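Local coordinates for terminal oxygenase component of carbazole 1,9a-dioxygenase (Sphingomonas, PDB 3GKQ), which probably dihydroxylates carbazole at its 1 and 9a positions, using electrons passed through a Rieske [2Fe-2S] cluster to a mononuclear non-heme iron, at residues Thr216-Gly221 with Lys226-Leu231; Ile261-Trp266 with Leu271-Phe276. All coordinates share one frame; numbering follows the deposited sequence.

Contact 1: Thr216-Gly221 with Lys226-Leu231; sequences TRSVTG and KGVFDL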
ATOM      1  N   THR A 216      -9.310  30.269 -29.201  1.00 43.93           N
ATOM      2  CA  THR A 216      -8.600  30.698 -28.010  1.00 43.04           C
ATOM      3  C   THR A 216      -7.816  31.975 -28.249  1.00 42.32           C
ATOM      4  O   THR A 216      -7.590  32.382 -29.391  1.00 39.50           O
ATOM      5  CB  THR A 216      -7.594  29.621 -27.524  1.00 44.10           C
ATOM      6  OG1 THR A 216      -6.541  29.479 -28.488  1.00 44.14           O
ATOM      7  CG2 THR A 216      -8.284  28.278 -27.336  1.00 43.08           C
ATOM      8  N   ARG A 217      -7.409  32.597 -27.149  1.00 41.41           N
ATOM      9  CA  ARG A 217      -6.604  33.805 -27.175  1.00 42.90           C
ATOM     10  C   ARG A 217      -5.647  33.684 -25.996  1.00 42.18           C
ATOM     11  O   ARG A 217      -6.070  33.395 -24.881  1.00 43.16           O
ATOM     12  CB  ARG A 217      -7.479  35.055 -27.018  1.00 43.95           C
ATOM     13  CG  ARG A 217      -6.688  36.358 -27.075  1.00 47.56           C
ATOM     14  CD  ARG A 217      -7.597  37.570 -27.274  1.00 49.80           C
ATOM     15  NE  ARG A 217      -8.459  37.842 -26.123  1.00 50.71           N
ATOM     16  CZ  ARG A 217      -8.031  38.354 -24.971  1.00 51.91           C
ATOM     17  NH1 ARG A 217      -6.747  38.652 -24.806  1.00 51.34           N
ATOM     18  NH2 ARG A 217      -8.893  38.576 -23.985  1.00 51.95           N
ATOM     19  N   SER A 218      -4.359  33.880 -26.249  1.00 43.14           N
ATOM     20  CA  SER A 218      -3.360  33.793 -25.194  1.00 44.21           C
ATOM     21  C   SER A 218      -2.880  35.171 -24.765  1.00 46.17           C
ATOM     22  O   SER A 218      -2.854  36.111 -25.566  1.00 47.35           O
ATOM     23  CB  SER A 218      -2.157  32.967 -25.661  1.00 43.63           C
ATOM     24  OG  SER A 218      -2.504  31.604 -25.830  1.00 45.63           O
ATOM     25  N   VAL A 219      -2.505  35.277 -23.494  1.00 46.25           N
ATOM     26  CA  VAL A 219      -1.999  36.514 -22.908  1.00 45.70           C
ATOM     27  C   VAL A 219      -0.644  36.146 -22.317  1.00 46.04           C
ATOM     28  O   VAL A 219      -0.566  35.343 -21.386  1.00 45.79           O
ATOM     29  CB  VAL A 219      -2.927  37.012 -21.788  1.00 45.32           C
ATOM     30  CG1 VAL A 219      -2.404  38.317 -21.218  1.00 46.45           C
ATOM     31  CG2 VAL A 219      -4.333  37.189 -22.330  1.00 44.80           C
ATOM     32  N   THR A 220       0.425  36.723 -22.853  1.00 46.04           N
ATOM     33  CA  THR A 220       1.753  36.385 -22.370  1.00 47.64           C
ATOM     34  C   THR A 220       2.668  37.568 -22.054  1.00 47.94           C
ATOM     35  O   THR A 220       3.884  37.405 -21.944  1.00 47.35           O
ATOM     36  CB  THR A 220       2.458  35.453 -23.381  1.00 48.39           C
ATOM     37  OG1 THR A 220       3.716  35.034 -22.845  1.00 52.62           O
ATOM     38  CG2 THR A 220       2.694  36.172 -24.706  1.00 46.68           C
ATOM     39  N   GLY A 221       2.087  38.754 -21.898  1.00 48.85           N
ATOM     40  CA  GLY A 221       2.889  39.923 -21.589  1.00 49.54           C
ATOM     41  C   GLY A 221       3.498  39.850 -20.199  1.00 50.38           C
ATOM     42  O   GLY A 221       3.025  39.098 -19.343  1.00 50.71           O
ATOM     43  N   LYS A 226      -0.416  35.418 -16.843  1.00 35.47           N
ATOM     44  CA  LYS A 226      -0.376  34.810 -18.166  1.00 33.66           C
ATOM     45  C   LYS A 226      -1.358  33.645 -18.207  1.00 33.26           C
ATOM     46  O   LYS A 226      -1.388  32.808 -17.299  1.00 31.97           O
ATOM     47  CB  LYS A 226       1.038  34.312 -18.487  1.00 34.31           C
ATOM     48  CG  LYS A 226       2.130  35.386 -18.437  1.00 35.30           C
ATOM     49  CD  LYS A 226       3.440  34.841 -18.998  1.00 38.85           C
ATOM     50  CE  LYS A 226       4.669  35.525 -18.401  1.00 41.73           C
ATOM     51  NZ  LYS A 226       4.719  36.979 -18.666  1.00 45.32           N
ATOM     52  N   GLY A 227      -2.163  33.591 -19.261  1.00 32.21           N
ATOM     53  CA  GLY A 227      -3.142  32.527 -19.357  1.00 31.86           C
ATOM     54  C   GLY A 227      -3.785  32.409 -20.718  1.00 32.24           C
ATOM     55  O   GLY A 227      -3.341  33.035 -21.686  1.00 29.81           O
ATOM     56  N   VAL A 228      -4.844  31.609 -20.783  1.00 31.61           N
ATOM     57  CA  VAL A 228      -5.560  31.372 -22.028  1.00 30.93           C
ATOM     58  C   VAL A 228      -7.054  31.610 -21.859  1.00 31.23           C
ATOM     59  O   VAL A 228      -7.642  31.222 -20.850  1.00 31.06           O
ATOM     60  CB  VAL A 228      -5.361  29.912 -22.506  1.00 31.10           C
ATOM     61  CG1 VAL A 228      -6.059  29.698 -23.845  1.00 31.27           C
ATOM     62  CG2 VAL A 228      -3.873  29.593 -22.607  1.00 30.02           C
ATOM     63  N   PHE A 229      -7.655  32.260 -22.850  1.00 31.54           N
ATOM     64  CA  PHE A 229      -9.087  32.531 -22.839  1.00 32.56           C
ATOM     65  C   PHE A 229      -9.751  31.513 -23.748  1.00 33.07           C
ATOM     66  O   PHE A 229      -9.306  31.286 -24.874  1.00 32.05           O
ATOM     67  CB  PHE A 229      -9.383  33.941 -23.371  1.00 33.14           C
ATOM     68  CG  PHE A 229      -9.205  35.028 -22.354  1.00 33.71           C
ATOM     69  CD1 PHE A 229     -10.171  35.249 -21.378  1.00 33.85           C
ATOM     70  CD2 PHE A 229      -8.064  35.822 -22.359  1.00 34.70           C
ATOM     71  CE1 PHE A 229     -10.002  36.248 -20.420  1.00 34.31           C
ATOM     72  CE2 PHE A 229      -7.886  36.823 -21.406  1.00 34.49           C
ATOM     73  CZ  PHE A 229      -8.858  37.034 -20.435  1.00 33.93           C
ATOM     74  N   ASP A 230     -10.810  30.889 -23.256  1.00 34.49           N
ATOM     75  CA  ASP A 230     -11.530  29.914 -24.052  1.00 37.77           C
ATOM     76  C   ASP A 230     -12.581  30.662 -24.861  1.00 39.66           C
ATOM     77  O   ASP A 230     -13.549  31.192 -24.311  1.00 37.91           O
ATOM     78  CB  ASP A 230     -12.169  28.870 -23.140  1.00 39.15           C
ATOM     79  CG  ASP A 230     -13.138  27.976 -23.868  1.00 41.59           C
ATOM     80  OD1 ASP A 230     -12.955  27.747 -25.084  1.00 41.87           O
ATOM     81  OD2 ASP A 230     -14.081  27.486 -23.212  1.00 46.73           O
ATOM     82  N   LEU A 231     -12.361  30.710 -26.173  1.00 42.70           N
ATOM     83  CA  LEU A 231     -13.245  31.409 -27.096  1.00 44.76           C
ATOM     84  C   LEU A 231     -14.110  30.478 -27.956  1.00 45.54           C
ATOM     85  O   LEU A 231     -14.483  30.835 -29.074  1.00 46.54           O
ATOM     86  CB  LEU A 231     -12.412  32.306 -28.018  1.00 43.28           C
ATOM     87  CG  LEU A 231     -11.460  33.329 -27.383  1.00 45.39           C
ATOM     88  CD1 LEU A 231     -10.696  34.045 -28.496  1.00 43.18           C
ATOM     89  CD2 LEU A 231     -12.235  34.341 -26.532  1.00 43.09           C
TER
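Arg-217 lays its guanidinium over one face of the Phe-229 ring, on a beta hairpin at the edge of the antiparallel sheet of the catalytic domain. Strands 216-219 and 227-230 run antiparallel, and the packing is tightest on the face that carries Arg-217, Val-219 and Phe-229. The guanidinium and ring planes are 27° apart. NH2 of Arg-217 sits 3.3 Å from CE2 of Phe-229, displaced toward the ring's rim. The arginine chain starts with CG anti to the backbone N (chi1 -178°) and bends at chi3 (68°), which brings the guanidinium alongside the ring. Val-219 CG2 meets the edge of the same ring at CE2, 3.7 Å away. The ring packs edge-to-face with Trp-266 of the next strand. Beneath these side chains the backbone is paired by Arg-217 with Phe-229 and by Val-219 with Gly-227. The bond from Phe-229 N to Arg-217 O is 2.8 Å long.

Between the two strands the other face is looser, though Val-228 touches Phe-182 and Thr-216 touches Ala-362 and Glu-365 of helix 361-373. Ser-218, exposed on this face, brings OG no closer than 4.0 Å to Val-228 CG2. At the turn end Lys-226 adds a side-chain grip to the backbone pairing. NZ of Lys-226 makes a weak bond to Thr-220 O and a firmer one of 2.8 Å to Gly-221 O, which it approaches from above the carbonyl plane.

Contact 2: Ile261-Trp266 with Leu271-Phe276; sequences ISISVW and LKVDPF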
ATOM      1  N   ILE A 261     -19.707  32.498 -19.751  1.00 41.20           N
ATOM      2  CA  ILE A 261     -19.590  33.233 -21.002  1.00 40.98           C
ATOM      3  C   ILE A 261     -18.112  33.397 -21.330  1.00 41.63           C
ATOM      4  O   ILE A 261     -17.710  33.353 -22.492  1.00 42.76           O
ATOM      5  CB  ILE A 261     -20.254  34.623 -20.875  1.00 40.17           C
ATOM      6  CG1 ILE A 261     -21.775  34.456 -20.777  1.00 39.70           C
ATOM      7  CG2 ILE A 261     -19.871  35.504 -22.058  1.00 40.61           C
ATOM      8  CD1 ILE A 261     -22.522  35.747 -20.521  1.00 39.64           C
ATOM      9  N   SER A 262     -17.307  33.579 -20.290  1.00 41.35           N
ATOM     10  CA  SER A 262     -15.871  33.745 -20.450  1.00 41.36           C
ATOM     11  C   SER A 262     -15.106  32.854 -19.483  1.00 40.84           C
ATOM     12  O   SER A 262     -15.127  33.078 -18.267  1.00 40.71           O
ATOM     13  CB  SER A 262     -15.475  35.199 -20.210  1.00 43.05           C
ATOM     14  OG  SER A 262     -14.065  35.330 -20.167  1.00 45.19           O
ATOM     15  N   ILE A 263     -14.435  31.843 -20.027  1.00 38.97           N
ATOM     16  CA  ILE A 263     -13.644  30.925 -19.218  1.00 36.61           C
ATOM     17  C   ILE A 263     -12.173  31.125 -19.564  1.00 35.19           C
ATOM     18  O   ILE A 263     -11.822  31.326 -20.728  1.00 33.01           O
ATOM     19  CB  ILE A 263     -14.027  29.458 -19.495  1.00 38.15           C
ATOM     20  CG1 ILE A 263     -15.533  29.273 -19.314  1.00 39.40           C
ATOM     21  CG2 ILE A 263     -13.275  28.537 -18.545  1.00 38.25           C
ATOM     22  CD1 ILE A 263     -16.005  27.858 -19.558  1.00 40.67           C
ATOM     23  N   SER A 264     -11.316  31.078 -18.551  1.00 33.24           N
ATOM     24  CA  SER A 264      -9.887  31.258 -18.771  1.00 32.58           C
ATOM     25  C   SER A 264      -9.071  30.562 -17.686  1.00 30.81           C
ATOM     26  O   SER A 264      -9.536  30.392 -16.562  1.00 30.37           O
ATOM     27  CB  SER A 264      -9.543  32.751 -18.804  1.00 32.77           C
ATOM     28  OG  SER A 264      -9.976  33.406 -17.623  1.00 32.88           O
ATOM     29  N   VAL A 265      -7.854  30.154 -18.032  1.00 30.06           N
ATOM     30  CA  VAL A 265      -6.974  29.486 -17.081  1.00 29.22           C
ATOM     31  C   VAL A 265      -5.670  30.268 -17.026  1.00 29.01           C
ATOM     32  O   VAL A 265      -5.189  30.755 -18.048  1.00 29.41           O
ATOM     33  CB  VAL A 265      -6.705  28.010 -17.492  1.00 30.17           C
ATOM     34  CG1 VAL A 265      -5.968  27.953 -18.833  1.00 29.04           C
ATOM     35  CG2 VAL A 265      -5.902  27.306 -16.404  1.00 30.55           C
ATOM     36  N   TRP A 266      -5.097  30.390 -15.832  1.00 29.06           N
ATOM     37  CA  TRP A 266      -3.869  31.161 -15.654  1.00 28.29           C
ATOM     38  C   TRP A 266      -2.799  30.448 -14.832  1.00 28.17           C
ATOM     39  O   TRP A 266      -3.115  29.657 -13.943  1.00 28.47           O
ATOM     40  CB  TRP A 266      -4.202  32.488 -14.964  1.00 30.00           C
ATOM     41  CG  TRP A 266      -5.386  33.168 -15.562  1.00 30.39           C
ATOM     42  CD1 TRP A 266      -6.702  32.852 -15.366  1.00 29.97           C
ATOM     43  CD2 TRP A 266      -5.364  34.206 -16.546  1.00 31.64           C
ATOM     44  NE1 TRP A 266      -7.499  33.623 -16.176  1.00 30.54           N
ATOM     45  CE2 TRP A 266      -6.704  34.463 -16.911  1.00 32.06           C
ATOM     46  CE3 TRP A 266      -4.340  34.940 -17.160  1.00 31.78           C
ATOM     47  CZ2 TRP A 266      -7.049  35.426 -17.866  1.00 32.21           C
ATOM     48  CZ3 TRP A 266      -4.683  35.900 -18.114  1.00 33.48           C
ATOM     49  CH2 TRP A 266      -6.028  36.131 -18.456  1.00 32.81           C
ATOM     50  N   LEU A 271      -8.338  28.608 -12.516  1.00 31.81           N
ATOM     51  CA  LEU A 271      -9.439  28.846 -13.440  1.00 33.80           C
ATOM     52  C   LEU A 271     -10.333  30.020 -13.056  1.00 34.99           C
ATOM     53  O   LEU A 271     -10.494  30.341 -11.874  1.00 35.50           O
ATOM     54  CB  LEU A 271     -10.301  27.589 -13.534  1.00 32.62           C
ATOM     55  CG  LEU A 271     -11.438  27.557 -14.560  1.00 33.66           C
ATOM     56  CD1 LEU A 271     -10.872  27.269 -15.942  1.00 33.75           C
ATOM     57  CD2 LEU A 271     -12.438  26.474 -14.173  1.00 32.41           C
ATOM     58  N   LYS A 272     -10.903  30.659 -14.073  1.00 35.56           N
ATOM     59  CA  LYS A 272     -11.832  31.766 -13.880  1.00 35.24           C
ATOM     60  C   LYS A 272     -13.019  31.555 -14.813  1.00 35.69           C
ATOM     61  O   LYS A 272     -12.863  31.553 -16.037  1.00 35.51           O
ATOM     62  CB  LYS A 272     -11.181  33.116 -14.193  1.00 34.26           C
ATOM     63  CG  LYS A 272     -12.159  34.291 -14.042  1.00 35.63           C
ATOM     64  CD  LYS A 272     -11.519  35.626 -14.379  1.00 35.25           C
ATOM     65  CE  LYS A 272     -12.539  36.761 -14.313  1.00 35.15           C
ATOM     66  NZ  LYS A 272     -11.926  38.070 -14.683  1.00 34.59           N
ATOM     67  N   VAL A 273     -14.197  31.353 -14.229  1.00 36.05           N
ATOM     68  CA  VAL A 273     -15.421  31.153 -15.004  1.00 36.94           C
ATOM     69  C   VAL A 273     -16.302  32.369 -14.734  1.00 38.28           C
ATOM     70  O   VAL A 273     -16.721  32.612 -13.598  1.00 36.56           O
ATOM     71  CB  VAL A 273     -16.144  29.869 -14.573  1.00 36.41           C
ATOM     72  CG1 VAL A 273     -17.353  29.629 -15.455  1.00 36.48           C
ATOM     73  CG2 VAL A 273     -15.184  28.683 -14.659  1.00 36.49           C
ATOM     74  N   ASP A 274     -16.579  33.139 -15.782  1.00 39.26           N
ATOM     75  CA  ASP A 274     -17.361  34.354 -15.628  1.00 40.66           C
ATOM     76  C   ASP A 274     -18.485  34.528 -16.651  1.00 40.19           C
ATOM     77  O   ASP A 274     -18.242  34.530 -17.859  1.00 40.08           O
ATOM     78  CB  ASP A 274     -16.405  35.543 -15.690  1.00 42.04           C
ATOM     79  CG  ASP A 274     -17.032  36.824 -15.206  1.00 44.18           C
ATOM     80  OD1 ASP A 274     -17.877  36.765 -14.286  1.00 42.63           O
ATOM     81  OD2 ASP A 274     -16.659  37.895 -15.733  1.00 46.30           O
ATOM     82  N   PRO A 275     -19.737  34.649 -16.176  1.00 39.41           N
ATOM     83  CA  PRO A 275     -20.143  34.608 -14.766  1.00 37.29           C
ATOM     84  C   PRO A 275     -20.558  33.187 -14.399  1.00 36.06           C
ATOM     85  O   PRO A 275     -20.914  32.399 -15.273  1.00 36.39           O
ATOM     86  CB  PRO A 275     -21.319  35.574 -14.729  1.00 39.21           C
ATOM     87  CG  PRO A 275     -22.001  35.266 -16.030  1.00 39.01           C
ATOM     88  CD  PRO A 275     -20.838  35.172 -17.014  1.00 39.39           C
ATOM     89  N   PHE A 276     -20.522  32.857 -13.113  1.00 34.11           N
ATOM     90  CA  PHE A 276     -20.893  31.516 -12.673  1.00 33.15           C
ATOM     91  C   PHE A 276     -20.784  31.444 -11.156  1.00 32.37           C
ATOM     92  O   PHE A 276     -19.898  32.064 -10.565  1.00 32.03           O
ATOM     93  CB  PHE A 276     -19.960  30.485 -13.328  1.00 32.96           C
ATOM     94  CG  PHE A 276     -20.440  29.069 -13.207  1.00 32.13           C
ATOM     95  CD1 PHE A 276     -20.163  28.318 -12.068  1.00 29.67           C
ATOM     96  CD2 PHE A 276     -21.235  28.508 -14.204  1.00 31.05           C
ATOM     97  CE1 PHE A 276     -20.671  27.031 -11.925  1.00 31.33           C
ATOM     98  CE2 PHE A 276     -21.749  27.216 -14.070  1.00 31.41           C
ATOM     99  CZ  PHE A 276     -21.471  26.480 -12.929  1.00 31.20           C
TER
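Ile-263 and Leu-271 meet through their methyls at the apolar centre of a beta hairpin, strands 262-266 and 270-274, in the sheet of the catalytic domain. CG2 of Ile-263 touches CD1 of Leu-271 at 3.8 Å. Val-273 CG1 lies beside Ile-263 CG1 more loosely. The iron site is near this face: the side chain of Leu-271 is about 7 Å from the bound iron(II), and that of Ile-263 about 7 Å from the side chain of the iron ligand His-186. The leucine CD1 also rests 3.5 Å from Ser-264 O. That carbonyl accepts a hydrogen bond from the backbone N of Lys-272.

On the other face the side chains are more polar. Ser-264 holds OG between its backbone N and carbonyl carbon (chi1 56°), where it accepts a 2.9 Å bond from NE1 of Trp-266. The same OG lies 3.6 Å from Lys-272 CB, which also sits at the edge of the indole. With an alanine in place of Ser-264 the indole N-H would probably lose this acceptor and the ring would be less firmly fixed in its rotation. The lysine chain runs fully extended past this point, and its NZ hydrogen-bonds to Pro-154 O. Asp-274 OD1 is hydrogen-bonded to Thr-282 OG1.

At the open end of the hairpin Ile-261 and Ser-262 form a classic beta bulge opposite Asp-274. Ile-261 CD1 packs on CD of Pro-275, a residue preceded by a cis peptide bond. Asp-274 O takes a 2.8 Å bond from Ser-262 N and a weak one from Ile-261 N.

How the contacts relate
Contacts 1 and 2 are successive hairpins of one antiparallel sheet. Strands 227-230 and 262-266 are neighbours in it, so the inner strand of contact 1 pairs with the first strand of contact 2. Asp-230 N lies 2.8 Å from Ile-263 O, a probable hydrogen bond. Contact 1 lies at the surface and includes strand 216-219, an outermost strand of the sheet within this chain. Its side-chain chemistry is a guanidinium over a ring and a lysine on turn carbonyls. Contact 2 is partly buried, with strands on both sides. It pairs aliphatic packing near the iron with a serine–indole bond. Val-228 N, 2.9 Å from Val-265 O, makes a second probable hydrogen bond between the two.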